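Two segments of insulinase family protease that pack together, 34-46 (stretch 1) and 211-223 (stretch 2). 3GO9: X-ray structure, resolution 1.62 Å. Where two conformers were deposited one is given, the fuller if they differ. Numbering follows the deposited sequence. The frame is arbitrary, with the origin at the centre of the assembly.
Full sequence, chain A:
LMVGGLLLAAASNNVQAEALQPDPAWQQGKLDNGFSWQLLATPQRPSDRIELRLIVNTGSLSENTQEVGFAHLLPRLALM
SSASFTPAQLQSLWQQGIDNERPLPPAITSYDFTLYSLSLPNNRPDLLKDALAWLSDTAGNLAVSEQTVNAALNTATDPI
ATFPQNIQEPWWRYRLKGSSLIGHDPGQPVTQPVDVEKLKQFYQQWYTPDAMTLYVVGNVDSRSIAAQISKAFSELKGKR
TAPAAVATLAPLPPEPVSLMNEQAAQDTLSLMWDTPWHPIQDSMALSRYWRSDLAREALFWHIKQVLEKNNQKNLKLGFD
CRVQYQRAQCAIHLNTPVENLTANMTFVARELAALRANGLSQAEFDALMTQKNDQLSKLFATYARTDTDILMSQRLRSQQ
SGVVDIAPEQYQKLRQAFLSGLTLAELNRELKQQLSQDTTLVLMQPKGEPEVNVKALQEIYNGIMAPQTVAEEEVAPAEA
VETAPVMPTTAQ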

# COMPACT_ATOMS: atom_id res chain seq x y z
N GLY A 34 9.51 8.11 22.96
CA GLY A 34 8.62 8.31 21.82
C GLY A 34 8.48 7.12 20.87
O GLY A 34 7.71 7.20 19.88
N PHE A 35 9.20 6.05 21.16
CA PHE A 35 9.05 4.81 20.37
C PHE A 35 7.62 4.26 20.48
O PHE A 35 7.06 4.24 21.55
CB PHE A 35 10.03 3.79 20.89
CG PHE A 35 10.12 2.54 20.05
CD1 PHE A 35 11.05 2.48 19.03
CD2 PHE A 35 9.29 1.46 20.29
CE1 PHE A 35 11.16 1.33 18.26
CE2 PHE A 35 9.39 0.29 19.51
CZ PHE A 35 10.34 0.22 18.50
N SER A 36 7.01 3.91 19.34
CA SER A 36 5.61 3.45 19.31
C SER A 36 5.55 1.98 19.01
O SER A 36 6.39 1.47 18.26
CB SER A 36 4.84 4.20 18.24
OG SER A 36 4.77 5.60 18.55
N TRP A 37 4.57 1.31 19.58
CA TRP A 37 4.37 -0.11 19.25
C TRP A 37 2.88 -0.43 19.16
O TRP A 37 2.06 0.24 19.81
CB TRP A 37 5.07 -1.04 20.25
CG TRP A 37 4.69 -0.87 21.67
CD1 TRP A 37 5.31 -0.06 22.60
CD2 TRP A 37 3.62 -1.53 22.38
NE1 TRP A 37 4.68 -0.17 23.82
CE2 TRP A 37 3.67 -1.08 23.72
CE3 TRP A 37 2.67 -2.47 22.01
CZ2 TRP A 37 2.76 -1.52 24.71
CZ3 TRP A 37 1.75 -2.92 22.99
CH2 TRP A 37 1.80 -2.44 24.32
N GLN A 38 2.58 -1.46 18.36
CA GLN A 38 1.22 -1.88 18.15
C GLN A 38 1.23 -3.40 18.07
O GLN A 38 2.04 -3.96 17.38
CB GLN A 38 0.64 -1.29 16.89
CG GLN A 38 0.65 0.21 16.77
CD GLN A 38 -0.12 0.76 15.59
OE1 GLN A 38 -0.95 0.07 14.95
NE2 GLN A 38 0.17 2.00 15.25
N LEU A 39 0.32 -4.05 18.79
CA LEU A 39 0.28 -5.49 18.88
C LEU A 39 -1.15 -5.99 18.61
O LEU A 39 -2.14 -5.51 19.19
CB LEU A 39 0.72 -5.91 20.29
CG LEU A 39 0.47 -7.32 20.72
CD1 LEU A 39 1.14 -8.32 19.77
CD2 LEU A 39 1.03 -7.41 22.16
N LEU A 40 -1.26 -6.97 17.73
CA LEU A 40 -2.49 -7.66 17.49
C LEU A 40 -2.30 -9.12 17.90
O LEU A 40 -1.66 -9.88 17.19
CB LEU A 40 -2.87 -7.60 15.99
CG LEU A 40 -4.22 -8.25 15.64
CD1 LEU A 40 -5.38 -7.59 16.37
CD2 LEU A 40 -4.50 -8.34 14.11
N ALA A 41 -2.85 -9.52 19.06
CA ALA A 41 -2.82 -10.94 19.41
C ALA A 41 -3.85 -11.70 18.58
O ALA A 41 -5.00 -11.24 18.43
CB ALA A 41 -3.13 -11.09 20.93
N THR A 42 -3.49 -12.90 18.10
CA THR A 42 -4.36 -13.67 17.21
C THR A 42 -4.54 -15.10 17.75
O THR A 42 -4.00 -16.07 17.22
CB THR A 42 -3.78 -13.71 15.79
OG1 THR A 42 -2.49 -14.34 15.81
CG2 THR A 42 -3.70 -12.28 15.22
N PRO A 43 -5.35 -15.22 18.78
CA PRO A 43 -5.59 -16.57 19.28
C PRO A 43 -6.39 -17.41 18.29
O PRO A 43 -6.40 -18.63 18.44
CB PRO A 43 -6.40 -16.32 20.57
CG PRO A 43 -6.99 -15.00 20.40
CD PRO A 43 -5.99 -14.20 19.63
N GLN A 44 -7.09 -16.80 17.34
CA GLN A 44 -7.76 -17.51 16.24
C GLN A 44 -6.77 -18.07 15.22
O GLN A 44 -7.16 -18.88 14.35
CB GLN A 44 -8.78 -16.61 15.54
CG GLN A 44 -8.25 -15.57 14.54
CD GLN A 44 -7.56 -14.36 15.16
OE1 GLN A 44 -7.50 -14.20 16.41
NE2 GLN A 44 -7.04 -13.46 14.27
N ARG A 45 -5.51 -17.63 15.26
CA ARG A 45 -4.45 -18.17 14.40
C ARG A 45 -3.35 -18.76 15.29
O ARG A 45 -2.22 -18.27 15.30
CB ARG A 45 -3.90 -17.05 13.49
CG ARG A 45 -4.89 -16.32 12.56
CD ARG A 45 -5.48 -17.23 11.56
NE ARG A 45 -4.48 -17.69 10.59
CZ ARG A 45 -4.77 -18.47 9.55
NH1 ARG A 45 -6.01 -18.92 9.35
NH2 ARG A 45 -3.80 -18.83 8.71
N PRO A 46 -3.66 -19.82 16.06
CA PRO A 46 -2.81 -20.17 17.15
C PRO A 46 -1.46 -20.72 16.72
O PRO A 46 -0.52 -20.59 17.48
CB PRO A 46 -3.63 -21.22 17.92
CG PRO A 46 -4.49 -21.81 16.89
CD PRO A 46 -4.90 -20.63 16.08
N ALA A 211 10.52 8.44 15.46
CA ALA A 211 10.23 8.19 14.07
C ALA A 211 10.03 6.70 13.80
O ALA A 211 10.04 6.31 12.64
CB ALA A 211 11.33 8.72 13.21
N MSE A 212 9.79 5.90 14.85
CA MSE A 212 9.70 4.44 14.71
C MSE A 212 8.42 3.88 15.29
O MSE A 212 7.96 4.31 16.35
CB MSE A 212 10.85 3.73 15.42
CG MSE A 212 12.21 4.21 14.91
SE MSE A 212 13.62 3.19 15.72
CE MSE A 212 15.13 4.01 14.81
N THR A 213 7.89 2.87 14.61
CA THR A 213 6.78 2.08 15.13
C THR A 213 7.05 0.62 14.87
O THR A 213 7.31 0.22 13.70
CB THR A 213 5.44 2.42 14.49
OG1 THR A 213 5.20 3.86 14.59
CG2 THR A 213 4.31 1.69 15.11
N LEU A 214 6.93 -0.16 15.95
CA LEU A 214 6.99 -1.61 15.83
C LEU A 214 5.60 -2.22 15.83
O LEU A 214 4.78 -1.86 16.69
CB LEU A 214 7.79 -2.21 16.99
CG LEU A 214 7.90 -3.74 17.02
CD1 LEU A 214 8.78 -4.31 15.95
CD2 LEU A 214 8.38 -4.20 18.43
N TYR A 215 5.32 -3.10 14.87
CA TYR A 215 4.05 -3.79 14.83
C TYR A 215 4.31 -5.29 14.98
O TYR A 215 5.27 -5.81 14.43
CB TYR A 215 3.34 -3.62 13.46
CG TYR A 215 3.09 -2.19 13.04
CD1 TYR A 215 1.81 -1.65 13.16
CD2 TYR A 215 4.08 -1.44 12.48
CE1 TYR A 215 1.56 -0.31 12.78
CE2 TYR A 215 3.86 -0.14 12.12
CZ TYR A 215 2.57 0.40 12.27
OH TYR A 215 2.34 1.72 11.85
N VAL A 216 3.43 -5.98 15.72
CA VAL A 216 3.54 -7.39 15.92
C VAL A 216 2.14 -7.98 15.75
O VAL A 216 1.17 -7.50 16.41
CB VAL A 216 4.05 -7.75 17.33
CG1 VAL A 216 4.11 -9.29 17.57
CG2 VAL A 216 5.43 -7.10 17.59
N VAL A 217 2.06 -9.04 14.96
CA VAL A 217 0.80 -9.80 14.83
C VAL A 217 1.09 -11.27 15.07
O VAL A 217 1.97 -11.85 14.39
CB VAL A 217 0.24 -9.68 13.42
CG1 VAL A 217 -1.01 -10.59 13.22
CG2 VAL A 217 -0.12 -8.19 13.13
N GLY A 218 0.31 -11.89 15.95
CA GLY A 218 0.48 -13.32 16.15
C GLY A 218 -0.05 -13.79 17.46
O GLY A 218 -0.55 -13.03 18.27
N ASN A 219 0.03 -15.10 17.67
CA ASN A 219 -0.50 -15.68 18.89
C ASN A 219 0.58 -15.56 19.93
O ASN A 219 1.27 -16.53 20.25
CB ASN A 219 -0.90 -17.14 18.69
CG ASN A 219 -1.50 -17.74 19.97
OD1 ASN A 219 -2.15 -17.03 20.74
ND2 ASN A 219 -1.37 -19.06 20.14
N VAL A 220 0.77 -14.35 20.41
CA VAL A 220 1.80 -14.07 21.34
C VAL A 220 1.21 -13.81 22.72
O VAL A 220 0.02 -13.63 22.85
CB VAL A 220 2.64 -12.87 20.89
CG1 VAL A 220 3.17 -13.11 19.50
CG2 VAL A 220 1.82 -11.67 20.85
N ASP A 221 2.09 -13.73 23.71
CA ASP A 221 1.75 -13.38 25.08
C ASP A 221 1.88 -11.87 25.19
O ASP A 221 2.96 -11.35 25.23
CB ASP A 221 2.71 -14.16 26.01
CG ASP A 221 2.53 -13.82 27.50
OD1 ASP A 221 2.01 -12.72 27.83
OD2 ASP A 221 2.90 -14.73 28.33
N SER A 222 0.76 -11.17 25.20
CA SER A 222 0.80 -9.71 25.06
C SER A 222 1.43 -9.05 26.27
O SER A 222 1.99 -7.94 26.16
CB SER A 222 -0.59 -9.12 24.81
OG SER A 222 -1.40 -9.07 25.97
N ARG A 223 1.33 -9.71 27.44
CA ARG A 223 1.92 -9.13 28.63
C ARG A 223 3.43 -9.24 28.55
O ARG A 223 4.15 -8.21 28.77
CB ARG A 223 1.35 -9.79 29.92
CG ARG A 223 1.85 -9.09 31.20
CD ARG A 223 1.17 -9.71 32.43
NE ARG A 223 1.51 -11.12 32.43
CZ ARG A 223 0.68 -12.13 32.76
NH1 ARG A 223 1.14 -13.36 32.67
NH2 ARG A 223 -0.57 -11.94 33.16
O HOH W 1 6.98 6.65 17.31
O HOH W 2 0.22 -16.89 15.51

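Strands 36-41 and 212-218 lie side by side and parallel, their axes 14° apart. In the parallel pattern, alternate residues, S36, Q38 and L40 on one strand and L214, V216 and G218 on the other, carry most of the ladder, which M212 O opens and T42 N closes.

The strand of stretch 2 begins at M212, a selenomethionine, whose O accepts from S36 N (3.2 Å) and lies over one face of the F35 ring. Its CB touches F35 CE1 at 3.7 Å, and SE sits at the ring's edge. A water bridges M212 O, G34 O and S36 OG. T213 pairs with S36, two small polar residues on a partly exposed part of the sheet. L214 then bonds twice, N to S36 O (2.9 Å) and O from Q38 N (2.8 Å), while its CB meets F35 CZ at 3.8 Å, so the buried aliphatic side chain and the aromatic ring make an apolar contact.

Y215 shares its face with Q38, whose OE1 approaches Y215 CE1 at 3.3 Å; the amide oxygen is satisfied elsewhere in the structure. V216 donates from N to Q38 O (3.0 Å) and accepts at O from L40 N (2.8 Å). Its branched side chain suits a strand, and CG1 packs on L39 CD1 at 3.8 Å. V217 turns to the other face, its CG2 4.0 Å from L40 CB and its CG1 3.8 Å from T42 CG2.

G218 N donates to L40 O (3.1 Å), and T42 N donates to G218 O (2.9 Å). Its phi/psi of 158/177 would jam a CB against the preceding carbonyl, so glycine fits. Past the strand, N219 uses its amide side chain to reach the loop: ND2 donates to P46 O (3.2 Å), and a second water links N219 N to R45 O. V220 CG2 lies 3.6 Å from L39 CD1, a contact between apolar methyls, and the short side chain of S222 points toward stretch 1, its CB 3.5 Å from L39 CD2.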